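Local coordinates for uncharacterized protein AF_1548 (Archaeoglobus fulgidus, PDB 1Y88) that is of unknown function but probably binds DNA and may act as an endonuclease, at residues R85-D88 with V89-H92. Sequence-based numbering, arbitrary orientation.
Sequences RFLD and VEKH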
ATOM      1  N   ARG A  85      -7.640  -3.604  -6.763  1.00 13.14           N
ATOM      2  CA  ARG A  85      -7.601  -3.007  -8.106  0.50 12.97           C
ATOM      3  C   ARG A  85      -8.328  -3.889  -9.102  1.00 12.97           C
ATOM      4  O   ARG A  85      -9.130  -3.404  -9.907  1.00 12.41           O
ATOM      5  CB  ARG A  85      -6.158  -2.816  -8.592  0.50 13.30           C
ATOM      6  CG  ARG A  85      -5.516  -1.498  -8.259  0.50 14.70           C
ATOM      7  CD  ARG A  85      -4.075  -1.746  -7.819  0.50 18.88           C
ATOM      8  NE  ARG A  85      -3.010  -1.285  -8.706  0.50 21.80           N
ATOM      9  CZ  ARG A  85      -1.757  -1.749  -8.646  0.50 19.28           C
ATOM     10  NH1 ARG A  85      -1.446  -2.702  -7.789  0.50 13.71           N
ATOM     11  NH2 ARG A  85      -0.809  -1.277  -9.450  0.50 18.41           N
ATOM     12  N   PHE A  86      -7.993  -5.184  -9.076  1.00 13.01           N
ATOM     13  CA  PHE A  86      -8.645  -6.170  -9.948  1.00 12.55           C
ATOM     14  C   PHE A  86     -10.177  -6.108  -9.763  1.00 12.64           C
ATOM     15  O   PHE A  86     -10.938  -6.046 -10.716  1.00 12.69           O
ATOM     16  CB  PHE A  86      -8.101  -7.567  -9.633  1.00 12.88           C
ATOM     17  CG  PHE A  86      -8.863  -8.669 -10.309  1.00 13.65           C
ATOM     18  CD1 PHE A  86      -8.731  -8.879 -11.684  1.00 14.27           C
ATOM     19  CD2 PHE A  86      -9.717  -9.479  -9.573  1.00 12.83           C
ATOM     20  CE1 PHE A  86      -9.444  -9.874 -12.331  1.00 13.25           C
ATOM     21  CE2 PHE A  86     -10.441 -10.494 -10.196  1.00 15.83           C
ATOM     22  CZ  PHE A  86     -10.317 -10.706 -11.579  1.00 14.02           C
ATOM     23  N   LEU A  87     -10.650  -6.100  -8.520  1.00 12.88           N
ATOM     24  CA  LEU A  87     -12.104  -6.084  -8.317  1.00 12.46           C
ATOM     25  C   LEU A  87     -12.742  -4.845  -8.950  1.00 12.65           C
ATOM     26  O   LEU A  87     -13.843  -4.919  -9.516  1.00 14.48           O
ATOM     27  CB  LEU A  87     -12.428  -6.173  -6.803  1.00 11.69           C
ATOM     28  CG  LEU A  87     -12.013  -7.459  -6.123  1.00 12.26           C
ATOM     29  CD1 LEU A  87     -12.394  -7.403  -4.631  1.00 15.09           C
ATOM     30  CD2 LEU A  87     -12.698  -8.664  -6.805  1.00 13.25           C
ATOM     31  N   ASP A  88     -12.039  -3.714  -8.880  1.00 13.92           N
ATOM     32  CA  ASP A  88     -12.565  -2.455  -9.431  1.00 13.74           C
ATOM     33  C   ASP A  88     -12.585  -2.431 -10.986  1.00 14.30           C
ATOM     34  O   ASP A  88     -13.367  -1.682 -11.556  1.00 13.99           O
ATOM     35  CB  ASP A  88     -11.827  -1.237  -8.886  1.00 13.95           C
ATOM     36  CG  ASP A  88     -12.670   0.031  -8.961  1.00 14.16           C
ATOM     37  OD1 ASP A  88     -13.896  -0.041  -8.697  1.00 16.62           O
ATOM     38  OD2 ASP A  88     -12.113   1.085  -9.273  1.00 15.12           O
ATOM     39  N   VAL A  89     -11.727  -3.233 -11.647  1.00 14.27           N
ATOM     40  CA  VAL A  89     -11.691  -3.258 -13.134  1.00 15.38           C
ATOM     41  C   VAL A  89     -12.306  -4.508 -13.734  1.00 16.18           C
ATOM     42  O   VAL A  89     -12.502  -4.585 -14.939  1.00 15.92           O
ATOM     43  CB  VAL A  89     -10.277  -3.061 -13.704  1.00 15.75           C
ATOM     44  CG1 VAL A  89      -9.707  -1.766 -13.199  1.00 15.01           C
ATOM     45  CG2 VAL A  89      -9.343  -4.228 -13.311  1.00 13.86           C
ATOM     46  N   GLU A  90     -12.659  -5.458 -12.874  1.00 16.02           N
ATOM     47  CA  GLU A  90     -13.064  -6.796 -13.312  1.00 16.70           C
ATOM     48  C   GLU A  90     -14.196  -6.761 -14.332  1.00 17.14           C
ATOM     49  O   GLU A  90     -14.215  -7.575 -15.253  1.00 16.78           O
ATOM     50  CB  GLU A  90     -13.457  -7.638 -12.077  1.00 17.42           C
ATOM     51  CG  GLU A  90     -13.677  -9.091 -12.386  1.00 19.36           C
ATOM     52  CD  GLU A  90     -13.930  -9.920 -11.172  1.00 19.41           C
ATOM     53  OE1 GLU A  90     -14.044  -9.370 -10.049  1.00 20.24           O
ATOM     54  OE2 GLU A  90     -13.998 -11.145 -11.343  1.00 22.82           O
ATOM     55  N   LYS A  91     -15.146  -5.829 -14.170  1.00 17.97           N
ATOM     56  CA  LYS A  91     -16.283  -5.677 -15.098  1.00 19.23           C
ATOM     57  C   LYS A  91     -15.882  -5.358 -16.543  1.00 17.94           C
ATOM     58  O   LYS A  91     -16.683  -5.548 -17.472  1.00 18.16           O
ATOM     59  CB  LYS A  91     -17.243  -4.593 -14.565  1.00 19.61           C
ATOM     60  CG  LYS A  91     -16.724  -3.194 -14.809  1.00 21.76           C
ATOM     61  CD  LYS A  91     -17.454  -2.130 -13.958  1.00 22.22           C
ATOM     62  CE  LYS A  91     -18.975  -2.204 -14.062  1.00 24.26           C
ATOM     63  NZ  LYS A  91     -19.594  -0.960 -13.412  1.00 22.24           N
ATOM     64  N   HIS A  92     -14.649  -4.875 -16.738  1.00 17.54           N
ATOM     65  CA  HIS A  92     -14.095  -4.662 -18.083  1.00 18.19           C
ATOM     66  C   HIS A  92     -13.661  -5.953 -18.786  1.00 18.20           C
ATOM     67  O   HIS A  92     -13.168  -5.893 -19.934  1.00 19.92           O
ATOM     68  CB  HIS A  92     -12.886  -3.735 -18.025  1.00 18.03           C
ATOM     69  CG  HIS A  92     -13.249  -2.293 -17.846  1.00 22.51           C
ATOM     70  ND1 HIS A  92     -13.761  -1.522 -18.871  1.00 24.38           N
ATOM     71  CD2 HIS A  92     -13.206  -1.491 -16.754  1.00 24.02           C
ATOM     72  CE1 HIS A  92     -14.017  -0.303 -18.416  1.00 25.32           C
ATOM     73  NE2 HIS A  92     -13.669  -0.252 -17.142  1.00 25.02           N
TER
HETATM   74  O   HOH W   1     -15.376  -4.356 -11.662  1.00 23.46           O
HETATM   75  O   HOH W   2     -15.691  -6.910  -8.776  1.00 28.69           O
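Over one face of the Phe86 ring lies Glu90 CB, with the carboxylate near the far rim, where Glu90 CD comes 3.7 Å from Phe86 CE2. Ring and carboxylate planes cross obliquely, 35° apart. Val89 O lies in plane at the edge of the His92 imidazole. With CG anti to the backbone N (chi1 -171°) and an extended chain, Glu90 reaches outward beside Leu87, pointing the same way; Leu87 CD2 is 3.6 Å from Glu90 OE1. A water donates to both Leu87 O and Glu90 OE1; a second links Leu87 O to Lys91 N. These contacts sit at the C-terminal end of helix 76-89 in the restriction-endonuclease-like domain, where the chain leaves for strand 96-100. The bonding shifts from the i-4 to the i-3 carbonyl: Val89 N bonds Phe86 O at 3.1 Å, the donor 64° out of the carbonyl plane, and Arg85 O only weakly; Glu90 N to Phe86 O is likewise weak. Val89 CG2 packs 3.5 Å from Arg85 O, and the side chain also meets Met62 and Phe94. The Asp88 carboxylate accepts from Cys45 N and Val46 N, between strands 39-42 and 47-56, and from Gln48 NE2 on the latter.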